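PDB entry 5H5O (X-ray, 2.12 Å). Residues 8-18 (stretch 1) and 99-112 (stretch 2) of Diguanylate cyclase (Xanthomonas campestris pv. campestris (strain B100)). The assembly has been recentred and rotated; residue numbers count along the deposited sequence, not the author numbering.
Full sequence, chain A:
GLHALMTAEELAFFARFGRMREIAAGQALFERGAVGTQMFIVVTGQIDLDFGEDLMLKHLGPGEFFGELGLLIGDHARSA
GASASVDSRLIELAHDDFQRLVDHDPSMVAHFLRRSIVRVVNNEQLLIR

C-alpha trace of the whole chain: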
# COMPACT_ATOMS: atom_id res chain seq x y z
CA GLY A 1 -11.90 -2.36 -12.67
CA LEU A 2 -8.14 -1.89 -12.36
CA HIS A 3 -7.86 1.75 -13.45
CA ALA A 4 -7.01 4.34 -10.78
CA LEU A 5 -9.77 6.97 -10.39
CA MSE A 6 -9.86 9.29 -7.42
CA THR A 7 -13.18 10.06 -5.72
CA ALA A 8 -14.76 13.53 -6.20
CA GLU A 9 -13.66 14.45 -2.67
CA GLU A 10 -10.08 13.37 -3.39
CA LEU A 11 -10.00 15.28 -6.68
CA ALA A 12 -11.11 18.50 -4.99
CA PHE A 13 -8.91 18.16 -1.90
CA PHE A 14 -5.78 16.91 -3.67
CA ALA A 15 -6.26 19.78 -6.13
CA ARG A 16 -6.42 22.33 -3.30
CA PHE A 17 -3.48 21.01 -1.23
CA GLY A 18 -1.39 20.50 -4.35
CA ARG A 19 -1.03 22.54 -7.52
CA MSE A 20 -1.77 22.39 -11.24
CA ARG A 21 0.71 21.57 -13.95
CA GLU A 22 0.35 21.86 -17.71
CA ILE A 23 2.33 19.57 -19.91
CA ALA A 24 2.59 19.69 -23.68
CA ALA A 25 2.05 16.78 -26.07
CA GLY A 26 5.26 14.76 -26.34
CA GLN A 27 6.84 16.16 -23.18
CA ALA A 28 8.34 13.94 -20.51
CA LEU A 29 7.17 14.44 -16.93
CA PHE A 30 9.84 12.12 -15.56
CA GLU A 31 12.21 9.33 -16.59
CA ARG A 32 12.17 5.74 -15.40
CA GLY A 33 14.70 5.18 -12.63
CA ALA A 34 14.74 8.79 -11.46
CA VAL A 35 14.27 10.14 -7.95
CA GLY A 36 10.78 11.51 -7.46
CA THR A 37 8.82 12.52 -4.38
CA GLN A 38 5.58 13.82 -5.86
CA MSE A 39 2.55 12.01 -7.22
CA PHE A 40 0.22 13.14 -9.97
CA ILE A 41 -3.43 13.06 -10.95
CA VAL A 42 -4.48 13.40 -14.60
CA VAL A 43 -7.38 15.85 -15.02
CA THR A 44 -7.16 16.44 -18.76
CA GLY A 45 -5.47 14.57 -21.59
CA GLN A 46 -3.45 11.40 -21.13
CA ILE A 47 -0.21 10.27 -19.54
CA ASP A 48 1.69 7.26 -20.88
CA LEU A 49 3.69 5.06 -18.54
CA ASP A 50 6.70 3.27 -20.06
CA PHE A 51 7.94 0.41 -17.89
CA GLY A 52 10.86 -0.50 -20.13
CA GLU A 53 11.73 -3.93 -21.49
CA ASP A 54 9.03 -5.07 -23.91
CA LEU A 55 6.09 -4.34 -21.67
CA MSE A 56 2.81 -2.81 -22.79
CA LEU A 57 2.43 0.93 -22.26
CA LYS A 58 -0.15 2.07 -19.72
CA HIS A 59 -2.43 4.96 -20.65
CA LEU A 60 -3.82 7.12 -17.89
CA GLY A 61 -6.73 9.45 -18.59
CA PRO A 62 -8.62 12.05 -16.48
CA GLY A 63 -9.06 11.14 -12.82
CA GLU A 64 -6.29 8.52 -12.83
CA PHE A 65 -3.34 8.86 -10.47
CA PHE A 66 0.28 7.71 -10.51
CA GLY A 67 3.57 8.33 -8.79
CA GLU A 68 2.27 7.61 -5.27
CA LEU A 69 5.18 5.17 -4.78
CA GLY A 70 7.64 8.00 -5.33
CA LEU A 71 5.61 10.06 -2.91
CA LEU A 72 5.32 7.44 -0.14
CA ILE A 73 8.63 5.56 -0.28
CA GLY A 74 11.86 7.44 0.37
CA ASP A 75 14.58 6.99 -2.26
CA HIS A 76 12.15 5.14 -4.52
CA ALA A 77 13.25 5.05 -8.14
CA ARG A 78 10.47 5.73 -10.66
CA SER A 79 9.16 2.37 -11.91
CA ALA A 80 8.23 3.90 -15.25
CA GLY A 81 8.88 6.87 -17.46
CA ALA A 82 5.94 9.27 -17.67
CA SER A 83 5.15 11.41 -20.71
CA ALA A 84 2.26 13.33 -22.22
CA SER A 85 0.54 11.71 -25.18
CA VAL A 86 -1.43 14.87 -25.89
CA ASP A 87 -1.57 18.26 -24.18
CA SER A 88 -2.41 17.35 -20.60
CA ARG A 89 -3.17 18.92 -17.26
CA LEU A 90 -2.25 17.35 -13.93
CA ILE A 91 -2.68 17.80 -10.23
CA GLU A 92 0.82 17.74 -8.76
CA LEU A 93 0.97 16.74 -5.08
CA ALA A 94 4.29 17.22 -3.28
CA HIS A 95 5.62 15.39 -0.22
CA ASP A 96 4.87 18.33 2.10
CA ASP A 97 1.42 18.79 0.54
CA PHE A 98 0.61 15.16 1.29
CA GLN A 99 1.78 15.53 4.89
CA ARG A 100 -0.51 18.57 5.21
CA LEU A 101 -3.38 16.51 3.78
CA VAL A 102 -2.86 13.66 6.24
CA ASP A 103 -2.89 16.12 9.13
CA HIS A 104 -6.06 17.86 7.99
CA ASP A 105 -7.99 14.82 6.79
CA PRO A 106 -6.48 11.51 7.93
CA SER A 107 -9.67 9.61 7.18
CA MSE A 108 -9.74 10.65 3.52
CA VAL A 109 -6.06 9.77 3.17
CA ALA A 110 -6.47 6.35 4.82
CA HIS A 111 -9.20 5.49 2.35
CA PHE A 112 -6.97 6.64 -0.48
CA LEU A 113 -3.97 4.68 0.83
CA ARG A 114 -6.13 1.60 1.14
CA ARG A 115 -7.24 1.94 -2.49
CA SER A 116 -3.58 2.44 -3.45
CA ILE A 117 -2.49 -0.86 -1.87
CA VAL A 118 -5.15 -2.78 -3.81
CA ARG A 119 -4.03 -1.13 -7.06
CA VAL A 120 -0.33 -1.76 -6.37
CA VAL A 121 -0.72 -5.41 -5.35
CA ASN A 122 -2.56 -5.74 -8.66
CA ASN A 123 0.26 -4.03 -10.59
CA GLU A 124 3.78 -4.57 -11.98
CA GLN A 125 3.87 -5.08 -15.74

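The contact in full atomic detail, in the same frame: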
# COMPACT_ATOMS: atom_id res chain seq x y z
N ALA A 8 -14.55 12.09 -5.99
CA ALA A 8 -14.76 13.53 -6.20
C ALA A 8 -14.09 14.32 -5.06
O ALA A 8 -13.39 15.32 -5.29
CB ALA A 8 -16.25 13.83 -6.26
N GLU A 9 -14.29 13.85 -3.84
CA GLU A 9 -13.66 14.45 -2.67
C GLU A 9 -12.13 14.52 -2.80
O GLU A 9 -11.52 15.56 -2.57
CB GLU A 9 -14.03 13.61 -1.45
CG GLU A 9 -13.37 14.06 -0.18
CD GLU A 9 -13.78 13.18 0.99
OE1 GLU A 9 -13.81 11.94 0.83
OE2 GLU A 9 -14.09 13.76 2.05
N GLU A 10 -11.52 13.39 -3.14
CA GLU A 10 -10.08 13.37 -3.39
C GLU A 10 -9.64 14.38 -4.45
O GLU A 10 -8.67 15.13 -4.26
CB GLU A 10 -9.63 11.96 -3.77
CG GLU A 10 -9.71 10.95 -2.62
CD GLU A 10 -9.52 9.51 -3.09
OE1 GLU A 10 -9.42 9.27 -4.31
OE2 GLU A 10 -9.47 8.61 -2.23
N LEU A 11 -10.36 14.41 -5.57
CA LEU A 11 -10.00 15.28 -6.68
C LEU A 11 -9.96 16.70 -6.17
O LEU A 11 -8.97 17.39 -6.38
CB LEU A 11 -11.00 15.15 -7.83
CG LEU A 11 -10.52 14.73 -9.22
CD1 LEU A 11 -9.23 13.92 -9.17
CD2 LEU A 11 -11.65 13.95 -9.96
N ALA A 12 -11.02 17.13 -5.49
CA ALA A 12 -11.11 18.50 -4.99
C ALA A 12 -10.03 18.80 -3.95
O ALA A 12 -9.35 19.83 -4.03
CB ALA A 12 -12.50 18.79 -4.40
N PHE A 13 -9.87 17.91 -2.97
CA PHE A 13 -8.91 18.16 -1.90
C PHE A 13 -7.44 18.04 -2.32
O PHE A 13 -6.62 18.85 -1.88
CB PHE A 13 -9.20 17.33 -0.64
CG PHE A 13 -10.29 17.91 0.21
CD1 PHE A 13 -10.05 19.06 0.97
CD2 PHE A 13 -11.56 17.36 0.23
CE1 PHE A 13 -11.05 19.63 1.76
CE2 PHE A 13 -12.58 17.91 1.02
CZ PHE A 13 -12.32 19.05 1.79
N PHE A 14 -7.12 17.04 -3.14
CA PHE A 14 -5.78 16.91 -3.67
C PHE A 14 -5.46 18.12 -4.55
O PHE A 14 -4.33 18.62 -4.53
CB PHE A 14 -5.62 15.63 -4.49
CG PHE A 14 -5.37 14.39 -3.64
CD1 PHE A 14 -4.18 13.69 -3.76
CD2 PHE A 14 -6.31 13.96 -2.72
CE1 PHE A 14 -3.93 12.55 -2.98
CE2 PHE A 14 -6.08 12.83 -1.95
CZ PHE A 14 -4.88 12.12 -2.09
N ALA A 15 -6.44 18.57 -5.33
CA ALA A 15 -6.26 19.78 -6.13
C ALA A 15 -5.90 20.97 -5.25
O ALA A 15 -4.94 21.69 -5.52
CB ALA A 15 -7.52 20.07 -6.95
N ARG A 16 -6.67 21.19 -4.19
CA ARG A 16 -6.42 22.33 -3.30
C ARG A 16 -5.10 22.30 -2.50
O ARG A 16 -4.43 23.32 -2.37
CB ARG A 16 -7.60 22.55 -2.36
CG ARG A 16 -8.82 23.13 -3.10
CD ARG A 16 -9.96 23.40 -2.19
NE ARG A 16 -9.59 24.35 -1.15
CZ ARG A 16 -9.55 25.67 -1.32
NH1 ARG A 16 -9.88 26.23 -2.48
NH2 ARG A 16 -9.18 26.44 -0.29
N PHE A 17 -4.73 21.14 -1.99
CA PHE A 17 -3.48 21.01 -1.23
C PHE A 17 -2.26 20.97 -2.15
O PHE A 17 -1.15 21.29 -1.74
CB PHE A 17 -3.52 19.76 -0.32
CG PHE A 17 -4.30 19.96 0.94
CD1 PHE A 17 -3.64 20.11 2.15
CD2 PHE A 17 -5.69 20.05 0.91
CE1 PHE A 17 -4.36 20.33 3.33
CE2 PHE A 17 -6.41 20.24 2.07
CZ PHE A 17 -5.74 20.39 3.29
N GLY A 18 -2.48 20.58 -3.40
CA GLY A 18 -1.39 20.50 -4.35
C GLY A 18 -1.34 21.71 -5.26
O GLY A 18 -1.62 22.83 -4.84
N GLN A 99 1.73 15.50 3.43
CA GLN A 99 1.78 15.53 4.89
C GLN A 99 0.73 16.48 5.45
O GLN A 99 0.10 16.18 6.47
CB GLN A 99 3.17 15.88 5.42
CG GLN A 99 3.20 15.97 6.94
CD GLN A 99 2.73 14.68 7.62
OE1 GLN A 99 1.86 14.70 8.48
NE2 GLN A 99 3.31 13.56 7.22
N ARG A 100 0.52 17.62 4.78
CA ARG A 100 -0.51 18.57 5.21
C ARG A 100 -1.89 17.93 5.13
O ARG A 100 -2.71 18.09 6.03
CB ARG A 100 -0.47 19.86 4.38
CG ARG A 100 0.55 20.87 4.86
CD ARG A 100 0.74 22.01 3.86
NE ARG A 100 2.15 22.29 3.64
CZ ARG A 100 2.75 22.21 2.46
NH1 ARG A 100 2.06 21.86 1.38
NH2 ARG A 100 4.05 22.48 2.35
N LEU A 101 -2.11 17.19 4.05
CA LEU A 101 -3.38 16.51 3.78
C LEU A 101 -3.71 15.47 4.85
O LEU A 101 -4.83 15.41 5.34
CB LEU A 101 -3.29 15.83 2.42
CG LEU A 101 -4.54 15.66 1.56
CD1 LEU A 101 -5.52 16.78 1.81
CD2 LEU A 101 -4.11 15.62 0.09
N VAL A 102 -2.71 14.66 5.19
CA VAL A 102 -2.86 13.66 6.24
C VAL A 102 -3.30 14.32 7.53
O VAL A 102 -4.22 13.85 8.20
CB VAL A 102 -1.53 12.92 6.50
CG1 VAL A 102 -1.72 11.87 7.57
CG2 VAL A 102 -1.02 12.28 5.25
N ASP A 103 -2.64 15.43 7.87
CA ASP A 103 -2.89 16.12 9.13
C ASP A 103 -4.29 16.71 9.17
O ASP A 103 -4.95 16.71 10.22
CB ASP A 103 -1.86 17.22 9.37
CG ASP A 103 -0.47 16.67 9.63
OD1 ASP A 103 -0.37 15.54 10.14
OD2 ASP A 103 0.52 17.37 9.31
N HIS A 104 -4.75 17.23 8.04
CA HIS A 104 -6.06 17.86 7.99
C HIS A 104 -7.20 16.86 7.80
O HIS A 104 -8.31 17.05 8.31
CB HIS A 104 -6.10 18.96 6.92
CG HIS A 104 -7.46 19.56 6.72
ND1 HIS A 104 -8.37 19.04 5.83
CD2 HIS A 104 -8.06 20.62 7.30
CE1 HIS A 104 -9.48 19.77 5.86
NE2 HIS A 104 -9.31 20.73 6.74
N ASP A 105 -6.93 15.79 7.05
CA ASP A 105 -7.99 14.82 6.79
C ASP A 105 -7.46 13.38 6.73
O ASP A 105 -7.44 12.76 5.65
CB ASP A 105 -8.74 15.16 5.51
CG ASP A 105 -10.11 14.52 5.45
OD1 ASP A 105 -10.35 13.55 6.21
OD2 ASP A 105 -10.95 14.97 4.66
N PRO A 106 -7.08 12.84 7.89
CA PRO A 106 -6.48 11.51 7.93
C PRO A 106 -7.41 10.46 7.39
O PRO A 106 -6.93 9.50 6.78
CB PRO A 106 -6.21 11.28 9.42
CG PRO A 106 -7.12 12.24 10.14
CD PRO A 106 -7.25 13.42 9.24
N SER A 107 -8.71 10.62 7.61
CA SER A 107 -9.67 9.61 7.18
C SER A 107 -9.71 9.51 5.64
O SER A 107 -9.74 8.41 5.08
CB SER A 107 -11.07 9.91 7.75
OG SER A 107 -12.00 8.89 7.39
N MSE A 108 -9.72 10.66 4.97
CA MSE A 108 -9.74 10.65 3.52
C MSE A 108 -8.50 9.99 2.98
O MSE A 108 -8.58 9.16 2.07
CB MSE A 108 -9.85 12.05 2.92
CG MSE A 108 -9.90 12.01 1.40
SE MSE A 108 -9.95 13.77 0.65
CE MSE A 108 -8.10 14.29 0.94
N VAL A 109 -7.35 10.33 3.57
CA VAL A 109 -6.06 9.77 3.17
C VAL A 109 -5.98 8.25 3.40
O VAL A 109 -5.46 7.52 2.56
CB VAL A 109 -4.89 10.48 3.91
CG1 VAL A 109 -3.56 9.79 3.64
CG2 VAL A 109 -4.83 11.93 3.51
N ALA A 110 -6.51 7.78 4.52
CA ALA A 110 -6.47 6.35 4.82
C ALA A 110 -7.24 5.58 3.76
O ALA A 110 -6.80 4.52 3.29
CB ALA A 110 -7.04 6.05 6.22
N HIS A 111 -8.39 6.12 3.38
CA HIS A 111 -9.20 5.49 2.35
C HIS A 111 -8.44 5.47 1.02
O HIS A 111 -8.41 4.45 0.29
CB HIS A 111 -10.55 6.21 2.23
CG HIS A 111 -11.55 5.49 1.40
ND1 HIS A 111 -11.85 5.86 0.10
CD2 HIS A 111 -12.33 4.41 1.67
CE1 HIS A 111 -12.77 5.05 -0.39
NE2 HIS A 111 -13.07 4.16 0.54
N PHE A 112 -7.79 6.59 0.72
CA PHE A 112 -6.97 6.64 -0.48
C PHE A 112 -5.81 5.64 -0.42
O PHE A 112 -5.53 4.95 -1.40
CB PHE A 112 -6.43 8.05 -0.74
CG PHE A 112 -5.30 8.08 -1.73
CD1 PHE A 112 -5.56 7.99 -3.10
CD2 PHE A 112 -3.99 8.20 -1.30
CE1 PHE A 112 -4.53 8.01 -4.02
CE2 PHE A 112 -2.95 8.21 -2.22
CZ PHE A 112 -3.21 8.11 -3.59
O HOH W 1 -10.44 8.85 0.13
O HOH W 2 -0.81 22.38 1.18

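The heart of this contact is apolar, built from Phe13, Phe14 and Phe17 on helix 8-17 and from Leu101, Met108 and Phe112 opposite. Leu101 serves two rings at once: its branched end sets CD1 3.5 Å from the centroid of the Phe17 ring and CD2 3.9 Å from that of the Phe14 ring, each methyl over a ring face in a CH-pi contact. Met108, a selenomethionine, fits as a knob among Glu9, Glu10, Phe13 and Phe14; its long, unbranched chain carries CE to 3.6 Å from Phe13 CB and 3.8 Å from Phe14 CE2. Phe14 also turns its edge toward the face of Phe112, with centroids 5.2 Å apart.

The second stretch bends around this core as two helices, 99-104 and 106-112, whose directions lie at 127° and 117° to that of helix 8-17. At the break between them, Asp105 caps the second helix, its OD1 accepting from Met108 N at 3.2 Å.

No direct hydrogen bond joins the stretches; water bridges them at the polar edge. One water donates to Glu10 OE2 (2.6 Å) and Met108 O (2.7 Å), so the carboxylate reaches a backbone carbonyl that it could not bond directly. Another donates to Phe17 O (3.1 Å) and accepts from Arg100 NH1 (2.9 Å), linking the end of the first helix to an exposed arginine.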